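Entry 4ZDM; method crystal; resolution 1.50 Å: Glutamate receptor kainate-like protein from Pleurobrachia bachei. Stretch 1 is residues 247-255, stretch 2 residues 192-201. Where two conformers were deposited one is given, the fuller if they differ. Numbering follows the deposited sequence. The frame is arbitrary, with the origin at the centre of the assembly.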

# COMPACT_ATOMS: atom_id res chain seq x y z
N LEU A 247 -2.68 24.98 -15.79
CA LEU A 247 -1.47 24.33 -15.25
C LEU A 247 -0.52 23.99 -16.34
O LEU A 247 0.68 24.19 -16.21
CB LEU A 247 -1.85 23.06 -14.46
CG LEU A 247 -2.48 23.24 -13.11
CD1 LEU A 247 -3.04 21.95 -12.58
CD2 LEU A 247 -1.40 23.79 -12.13
N TYR A 248 -1.04 23.41 -17.42
CA TYR A 248 -0.17 23.03 -18.52
C TYR A 248 0.55 24.25 -19.08
O TYR A 248 1.77 24.24 -19.28
CB TYR A 248 -0.97 22.32 -19.61
CG TYR A 248 -0.09 21.61 -20.61
CD1 TYR A 248 0.47 22.31 -21.66
CD2 TYR A 248 0.18 20.26 -20.49
CE1 TYR A 248 1.30 21.68 -22.55
CE2 TYR A 248 0.97 19.62 -21.40
CZ TYR A 248 1.53 20.32 -22.41
OH TYR A 248 2.35 19.70 -23.32
N ALA A 249 -0.21 25.30 -19.31
CA ALA A 249 0.41 26.54 -19.81
C ALA A 249 1.43 27.11 -18.86
O ALA A 249 2.50 27.64 -19.29
CB ALA A 249 -0.69 27.57 -20.11
N LYS A 250 1.19 27.03 -17.55
CA LYS A 250 2.16 27.51 -16.60
C LYS A 250 3.50 26.78 -16.74
O LYS A 250 4.59 27.41 -16.73
CB LYS A 250 1.63 27.38 -15.18
CG LYS A 250 2.61 27.82 -14.13
CD LYS A 250 2.07 27.72 -12.72
CE LYS A 250 2.05 26.29 -12.29
NZ LYS A 250 1.64 26.25 -10.87
N TYR A 251 3.46 25.45 -16.84
CA TYR A 251 4.70 24.72 -16.97
C TYR A 251 5.36 24.91 -18.32
O TYR A 251 6.60 24.99 -18.40
CB TYR A 251 4.45 23.21 -16.70
CG TYR A 251 4.39 22.91 -15.21
CD1 TYR A 251 5.54 22.66 -14.50
CD2 TYR A 251 3.21 22.95 -14.51
CE1 TYR A 251 5.51 22.44 -13.16
CE2 TYR A 251 3.16 22.77 -13.15
CZ TYR A 251 4.31 22.50 -12.47
OH TYR A 251 4.32 22.28 -11.13
N GLU A 252 4.56 25.04 -19.38
CA GLU A 252 5.08 25.34 -20.72
C GLU A 252 5.83 26.67 -20.72
O GLU A 252 6.89 26.80 -21.30
CB GLU A 252 3.90 25.40 -21.69
CG GLU A 252 4.10 24.88 -23.05
CD GLU A 252 2.77 24.93 -23.81
OE1 GLU A 252 1.78 25.43 -23.23
OE2 GLU A 252 2.71 24.48 -24.97
N ASN A 253 5.28 27.64 -20.02
CA ASN A 253 5.92 28.96 -19.94
C ASN A 253 7.13 29.00 -19.00
O ASN A 253 8.02 29.86 -19.17
CB ASN A 253 4.88 29.99 -19.52
CG ASN A 253 3.85 30.24 -20.60
OD1 ASN A 253 4.18 30.24 -21.79
ND2 ASN A 253 2.59 30.45 -20.21
N GLN A 254 7.20 28.12 -18.01
CA GLN A 254 8.35 28.03 -17.11
C GLN A 254 9.57 27.49 -17.85
O GLN A 254 10.70 27.67 -17.40
CB GLN A 254 8.08 27.14 -15.90
CG GLN A 254 7.17 27.74 -14.86
CD GLN A 254 7.01 26.88 -13.62
OE1 GLN A 254 7.55 25.77 -13.54
NE2 GLN A 254 6.25 27.39 -12.64
N LYS A 255 9.37 26.83 -18.98
CA LYS A 255 10.50 26.25 -19.71
C LYS A 255 11.11 27.31 -20.62
O LYS A 255 10.45 27.76 -21.57
CB LYS A 255 10.07 25.00 -20.51
CG LYS A 255 11.20 24.43 -21.31
CD LYS A 255 10.89 23.07 -21.87
CE LYS A 255 11.97 22.69 -22.86
NZ LYS A 255 11.92 21.26 -23.21
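Stretch 2, residues 192-201: IPGINYATKG

Stretch 1 is helical from Leu247 onward, continuing a helix that begins earlier in the chain, whereas stretch 2 carries a short helical segment that runs as far as Ala198; the peptide bond before Pro193 is cis. The two helices run in nearly the same direction, with 23° between their axes and a closest approach of 10.8 Å. In register, Tyr197 lies beside Glu252 (CA to CA 6.3 Å) and Lys200 beside Lys255 (CA to CA 7.8 Å). Beyond Ala198 the chain leaves helical geometry at Thr199, whose OG1 donates a hydrogen bond to Ile195 O (2.8 Å).

Tyr197, a t rotamer, points toward stretch 1 and fills the centre of the contact. Its ring edge meets the helix backbone, with CE2 3.5 Å from Tyr251 O and CD2 3.9 Å from Glu252 CA. The extended chain of Lys255 covers one face, CD lying 4.0 Å from the centroid of the Tyr197 ring, and so brings NZ to the C-terminal end of the short helix, where it donates to Tyr197 O (3.0 Å) and weakly to Ala198 O (3.1 Å). At the other end, Tyr248 packs on Pro193, Tyr248 CZ to Pro193 CG 4.0 Å, and water 1 links Tyr248 OH, Pro193 O and Glu252 OE2. Water 2 similarly joins Tyr197 OH to Tyr251 O.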

# COMPACT_ATOMS: atom_id res chain seq x y z
N ILE A 192 1.85 13.87 -28.59
CA ILE A 192 1.55 15.27 -28.39
C ILE A 192 0.48 15.30 -27.30
O ILE A 192 -0.25 14.34 -27.16
CB ILE A 192 1.05 15.94 -29.68
CG1 ILE A 192 -0.22 15.25 -30.14
CG2 ILE A 192 2.13 15.87 -30.79
CD1 ILE A 192 -1.20 16.13 -30.78
N PRO A 193 0.39 16.38 -26.55
CA PRO A 193 1.22 17.59 -26.62
C PRO A 193 2.57 17.48 -25.97
O PRO A 193 3.42 18.36 -26.16
CB PRO A 193 0.36 18.63 -25.86
CG PRO A 193 -0.36 17.85 -24.89
CD PRO A 193 -0.70 16.52 -25.56
N GLY A 194 2.79 16.44 -25.20
CA GLY A 194 4.02 16.39 -24.41
C GLY A 194 5.29 16.55 -25.21
O GLY A 194 6.24 17.21 -24.74
N ILE A 195 5.38 15.92 -26.37
CA ILE A 195 6.60 16.03 -27.16
C ILE A 195 6.82 17.45 -27.69
O ILE A 195 7.95 17.81 -28.00
CB ILE A 195 6.64 14.96 -28.27
CG1 ILE A 195 8.05 14.85 -28.83
CG2 ILE A 195 5.67 15.29 -29.38
CD1 ILE A 195 8.20 13.69 -29.72
N ASN A 196 5.77 18.26 -27.78
CA ASN A 196 5.95 19.65 -28.16
C ASN A 196 6.51 20.43 -27.00
O ASN A 196 7.31 21.35 -27.21
CB ASN A 196 4.63 20.25 -28.63
CG ASN A 196 4.12 19.67 -29.94
OD1 ASN A 196 2.90 19.61 -30.17
ND2 ASN A 196 5.01 19.21 -30.78
N TYR A 197 6.15 20.10 -25.76
CA TYR A 197 6.80 20.69 -24.61
C TYR A 197 8.28 20.28 -24.59
O TYR A 197 9.18 21.10 -24.36
CB TYR A 197 6.10 20.25 -23.31
CG TYR A 197 6.87 20.59 -22.05
CD1 TYR A 197 7.85 19.73 -21.58
CD2 TYR A 197 6.62 21.77 -21.34
CE1 TYR A 197 8.59 20.03 -20.46
CE2 TYR A 197 7.37 22.08 -20.19
CZ TYR A 197 8.34 21.19 -19.78
OH TYR A 197 9.07 21.49 -18.64
N ALA A 198 8.55 19.01 -24.81
CA ALA A 198 9.91 18.45 -24.68
C ALA A 198 10.86 19.08 -25.69
O ALA A 198 12.08 19.15 -25.41
CB ALA A 198 9.90 16.93 -24.85
N THR A 199 10.33 19.54 -26.82
CA THR A 199 11.13 20.13 -27.89
C THR A 199 10.90 21.61 -28.07
O THR A 199 11.28 22.18 -29.10
CB THR A 199 10.86 19.41 -29.24
OG1 THR A 199 9.48 19.50 -29.63
CG2 THR A 199 11.29 17.97 -29.12
N LYS A 200 10.32 22.26 -27.06
CA LYS A 200 10.06 23.69 -27.11
C LYS A 200 11.36 24.44 -27.35
O LYS A 200 12.35 24.18 -26.69
CB LYS A 200 9.41 24.16 -25.80
CG LYS A 200 8.93 25.61 -25.79
CD LYS A 200 8.38 26.01 -24.41
CE LYS A 200 8.21 27.53 -24.26
NZ LYS A 200 8.92 28.10 -23.04
N GLY A 201 11.34 25.28 -28.37
CA GLY A 201 12.49 26.12 -28.70
C GLY A 201 13.57 25.48 -29.55
O GLY A 201 14.55 26.14 -29.91
O HOH W 1 3.08 21.42 -25.43
O HOH W 2 8.36 23.41 -17.02
O HOH W 3 13.68 21.89 -25.43